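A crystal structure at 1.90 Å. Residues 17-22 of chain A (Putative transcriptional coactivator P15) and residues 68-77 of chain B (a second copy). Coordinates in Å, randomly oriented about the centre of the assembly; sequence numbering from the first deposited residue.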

# COMPACT_ATOMS: atom_id res chain seq x y z
N SER A 17 -1.31 4.30 -12.18
CA SER A 17 -2.43 4.51 -11.28
C SER A 17 -3.41 3.38 -11.46
O SER A 17 -3.90 3.23 -12.60
CB SER A 17 -3.11 5.83 -11.61
OG SER A 17 -4.17 6.10 -10.72
N ILE A 18 -3.68 2.61 -10.40
CA ILE A 18 -4.65 1.46 -10.43
C ILE A 18 -5.72 1.57 -9.37
O ILE A 18 -5.45 1.71 -8.16
CB ILE A 18 -3.93 0.06 -10.34
CG1 ILE A 18 -2.91 -0.06 -11.43
CG2 ILE A 18 -4.95 -1.10 -10.50
CD1 ILE A 18 -2.04 -1.27 -11.35
N ILE A 19 -6.99 1.55 -9.80
CA ILE A 19 -8.06 1.60 -8.86
C ILE A 19 -8.04 0.42 -7.89
O ILE A 19 -7.87 -0.69 -8.30
CB ILE A 19 -9.45 1.71 -9.54
CG1 ILE A 19 -9.56 2.97 -10.42
CG2 ILE A 19 -10.49 1.79 -8.44
CD1 ILE A 19 -10.46 2.91 -11.66
N LEU A 20 -8.21 0.69 -6.62
CA LEU A 20 -8.40 -0.32 -5.60
C LEU A 20 -9.91 -0.40 -5.29
O LEU A 20 -10.49 -1.43 -5.57
CB LEU A 20 -7.59 -0.00 -4.34
CG LEU A 20 -6.03 -0.01 -4.48
CD1 LEU A 20 -5.35 0.24 -3.16
CD2 LEU A 20 -5.44 -1.25 -5.12
N TRP A 21 -10.49 0.65 -4.71
CA TRP A 21 -11.92 0.69 -4.34
C TRP A 21 -12.42 2.12 -4.06
O TRP A 21 -11.63 3.08 -4.13
CB TRP A 21 -12.17 -0.18 -3.13
CG TRP A 21 -11.14 0.02 -2.05
CD1 TRP A 21 -10.98 1.10 -1.20
CD2 TRP A 21 -10.05 -0.89 -1.73
NE1 TRP A 21 -9.89 0.92 -0.35
CE2 TRP A 21 -9.31 -0.28 -0.61
CE3 TRP A 21 -9.65 -2.12 -2.19
CZ2 TRP A 21 -8.20 -0.88 -0.06
CZ3 TRP A 21 -8.55 -2.72 -1.60
CH2 TRP A 21 -7.85 -2.11 -0.56
N GLU A 22 -13.71 2.27 -3.77
CA GLU A 22 -14.32 3.60 -3.48
C GLU A 22 -15.15 3.61 -2.23
O GLU A 22 -15.69 2.58 -1.85
CB GLU A 22 -15.31 3.98 -4.58
CG GLU A 22 -14.80 3.91 -5.99
CD GLU A 22 -14.90 2.53 -6.56
OE1 GLU A 22 -16.01 1.95 -6.44
OE2 GLU A 22 -13.88 2.05 -7.09
N GLU B 68 -11.51 -10.10 -0.74
CA GLU B 68 -11.82 -9.24 -1.82
C GLU B 68 -10.81 -8.05 -1.77
O GLU B 68 -10.28 -7.70 -2.78
CB GLU B 68 -13.27 -8.74 -1.70
CG GLU B 68 -14.37 -9.80 -1.86
CD GLU B 68 -14.40 -10.92 -0.79
OE1 GLU B 68 -14.04 -10.68 0.43
OE2 GLU B 68 -14.79 -12.06 -1.17
N THR B 69 -10.55 -7.50 -0.57
CA THR B 69 -9.72 -6.28 -0.46
C THR B 69 -8.23 -6.66 -0.71
O THR B 69 -7.52 -5.98 -1.46
CB THR B 69 -9.95 -5.52 0.87
OG1 THR B 69 -9.86 -6.38 2.02
CG2 THR B 69 -11.34 -4.77 0.93
N THR B 70 -7.81 -7.79 -0.14
CA THR B 70 -6.41 -8.22 -0.23
C THR B 70 -6.09 -8.65 -1.61
O THR B 70 -5.03 -8.35 -2.10
CB THR B 70 -6.09 -9.36 0.73
OG1 THR B 70 -6.96 -10.46 0.47
CG2 THR B 70 -6.15 -8.89 2.23
N SER B 71 -7.04 -9.27 -2.32
CA SER B 71 -6.83 -9.70 -3.70
C SER B 71 -6.71 -8.56 -4.71
O SER B 71 -5.94 -8.65 -5.70
CB SER B 71 -7.95 -10.60 -4.18
OG SER B 71 -7.94 -11.78 -3.38
N GLN B 72 -7.54 -7.54 -4.46
CA GLN B 72 -7.50 -6.31 -5.22
C GLN B 72 -6.11 -5.65 -5.08
O GLN B 72 -5.49 -5.30 -6.08
CB GLN B 72 -8.62 -5.37 -4.72
CG GLN B 72 -8.82 -4.12 -5.55
CD GLN B 72 -9.18 -4.40 -6.99
OE1 GLN B 72 -9.82 -5.43 -7.26
NE2 GLN B 72 -8.78 -3.49 -7.93
N LEU B 73 -5.63 -5.52 -3.87
CA LEU B 73 -4.34 -4.94 -3.62
C LEU B 73 -3.20 -5.76 -4.20
O LEU B 73 -2.27 -5.23 -4.88
CB LEU B 73 -4.16 -4.71 -2.13
CG LEU B 73 -2.81 -4.08 -1.70
CD1 LEU B 73 -2.55 -2.72 -2.39
CD2 LEU B 73 -2.77 -3.97 -0.18
N PHE B 74 -3.26 -7.08 -4.00
CA PHE B 74 -2.24 -7.95 -4.63
C PHE B 74 -2.16 -7.85 -6.16
O PHE B 74 -1.10 -7.81 -6.75
CB PHE B 74 -2.36 -9.45 -4.15
CG PHE B 74 -1.12 -10.28 -4.44
CD1 PHE B 74 -0.00 -10.19 -3.61
CD2 PHE B 74 -1.04 -11.13 -5.53
CE1 PHE B 74 1.13 -10.93 -3.86
CE2 PHE B 74 0.09 -11.89 -5.77
CZ PHE B 74 1.19 -11.78 -4.94
N TYR B 75 -3.30 -7.86 -6.82
CA TYR B 75 -3.38 -7.65 -8.25
C TYR B 75 -2.77 -6.28 -8.68
O TYR B 75 -2.02 -6.20 -9.63
CB TYR B 75 -4.87 -7.68 -8.66
CG TYR B 75 -5.17 -6.84 -9.86
CD1 TYR B 75 -4.66 -7.20 -11.06
CD2 TYR B 75 -5.93 -5.63 -9.77
CE1 TYR B 75 -4.89 -6.44 -12.19
CE2 TYR B 75 -6.15 -4.86 -10.92
CZ TYR B 75 -5.62 -5.31 -12.12
OH TYR B 75 -5.76 -4.66 -13.33
N ALA B 76 -3.09 -5.24 -7.94
CA ALA B 76 -2.71 -3.87 -8.40
C ALA B 76 -1.19 -3.74 -8.21
O ALA B 76 -0.49 -3.32 -9.13
CB ALA B 76 -3.48 -2.86 -7.62
N PHE B 77 -0.71 -4.14 -7.02
CA PHE B 77 0.70 -4.07 -6.69
C PHE B 77 1.51 -4.88 -7.70
O PHE B 77 2.49 -4.42 -8.27
CB PHE B 77 0.90 -4.52 -5.24
CG PHE B 77 2.33 -4.46 -4.76
CD1 PHE B 77 3.13 -3.33 -5.03
CD2 PHE B 77 2.88 -5.54 -4.02
CE1 PHE B 77 4.45 -3.28 -4.58
CE2 PHE B 77 4.20 -5.49 -3.60
CZ PHE B 77 4.99 -4.35 -3.87

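A strand of one copy lies alongside a helix of the other, the two running nearly antiparallel at 170°, with their axes 8.5 Å apart at closest approach. The contact buries 402 Å² in all, and most of it comes from apolar residues, with a single hydrogen bond set into it. Because the chains run in opposite senses, the start of the helix segment meets the end of the strand segment.

E68(B) makes no contact. Its CA-to-CB bond points sideways and its end leads away; OE1 is hydrogen-bonded elsewhere in the structure. The first working position is T69(B), which serves W21(A) in two ways. Its carbonyl O lies at the edge of the indole, near the ring plane, 3.4 Å from CZ3 of W21(A), an arrangement that suits a carbonyl oxygen because the ring's edge carries the slightly positive hydrogens. Its side chain adds packing, with CB 4.0 Å from the same CZ3 of W21(A). That carbonyl also accepts the helical hydrogen bond from L73(B) N, with T69(B) O and L73(B) N 3.1 Å apart, so the tryptophan rests against a backbone already in use.

T70(B) and S71(B) point away and take no part; their hydroxyls are hydrogen-bonded elsewhere in the structure.

Q72(B) is the polar centre of the contact. Its CA-to-CB bond points toward the strand, and chi1 in t with chi2 in p carries the amide to the strand backbone, where NE2 donates to O of I19(A) at 3.0 Å, with an N-H...O angle of 141°. A glutamine suits the place because it has both the reach and the donor to satisfy a main-chain carbonyl, while its aliphatic stem can pack on the way: CG lies 3.2 Å from O of L20(A) and 4.0 Å from CE3 of W21(A). The bond asks nothing of the I19(A) side chain, whose end leads away from the helix and remains exposed.

The CA-to-CB bond of L73(B) points sideways; the buried residue offers CD1 to CD1 of L20(A) at 4.1 Å. Leucine against leucine is a natural fit here, since L20(A) is also buried and, though its CA-to-CB bond points sideways, the end of its side chain comes nearer the helix.

F74(B) points away. Y75(B) starts sideways, but its ring swings nearer, bringing CE2 to 4.0 Å from CG2 of I18(A) and flanking that isoleucine with a modest apolar contact.

The CA-to-CB bond of A76(B) points toward the strand, and the short side chain puts its methyl directly against two residues: CB lies 3.6 Å from CD2 of L20(A) and 3.7 Å from CG2 of I18(A), while CD1 of I18(A) reaches the helix backbone 3.4 Å from O of A76(B). CA of A76(B) is 6.0 Å from CA of I18(A). F77(B) faces away again.

The rule is compact: the positions pointing toward the strand, Q72(B) and A76(B), are about one helical turn apart, one for a side-chain hydrogen bond to the strand backbone and one for close packing.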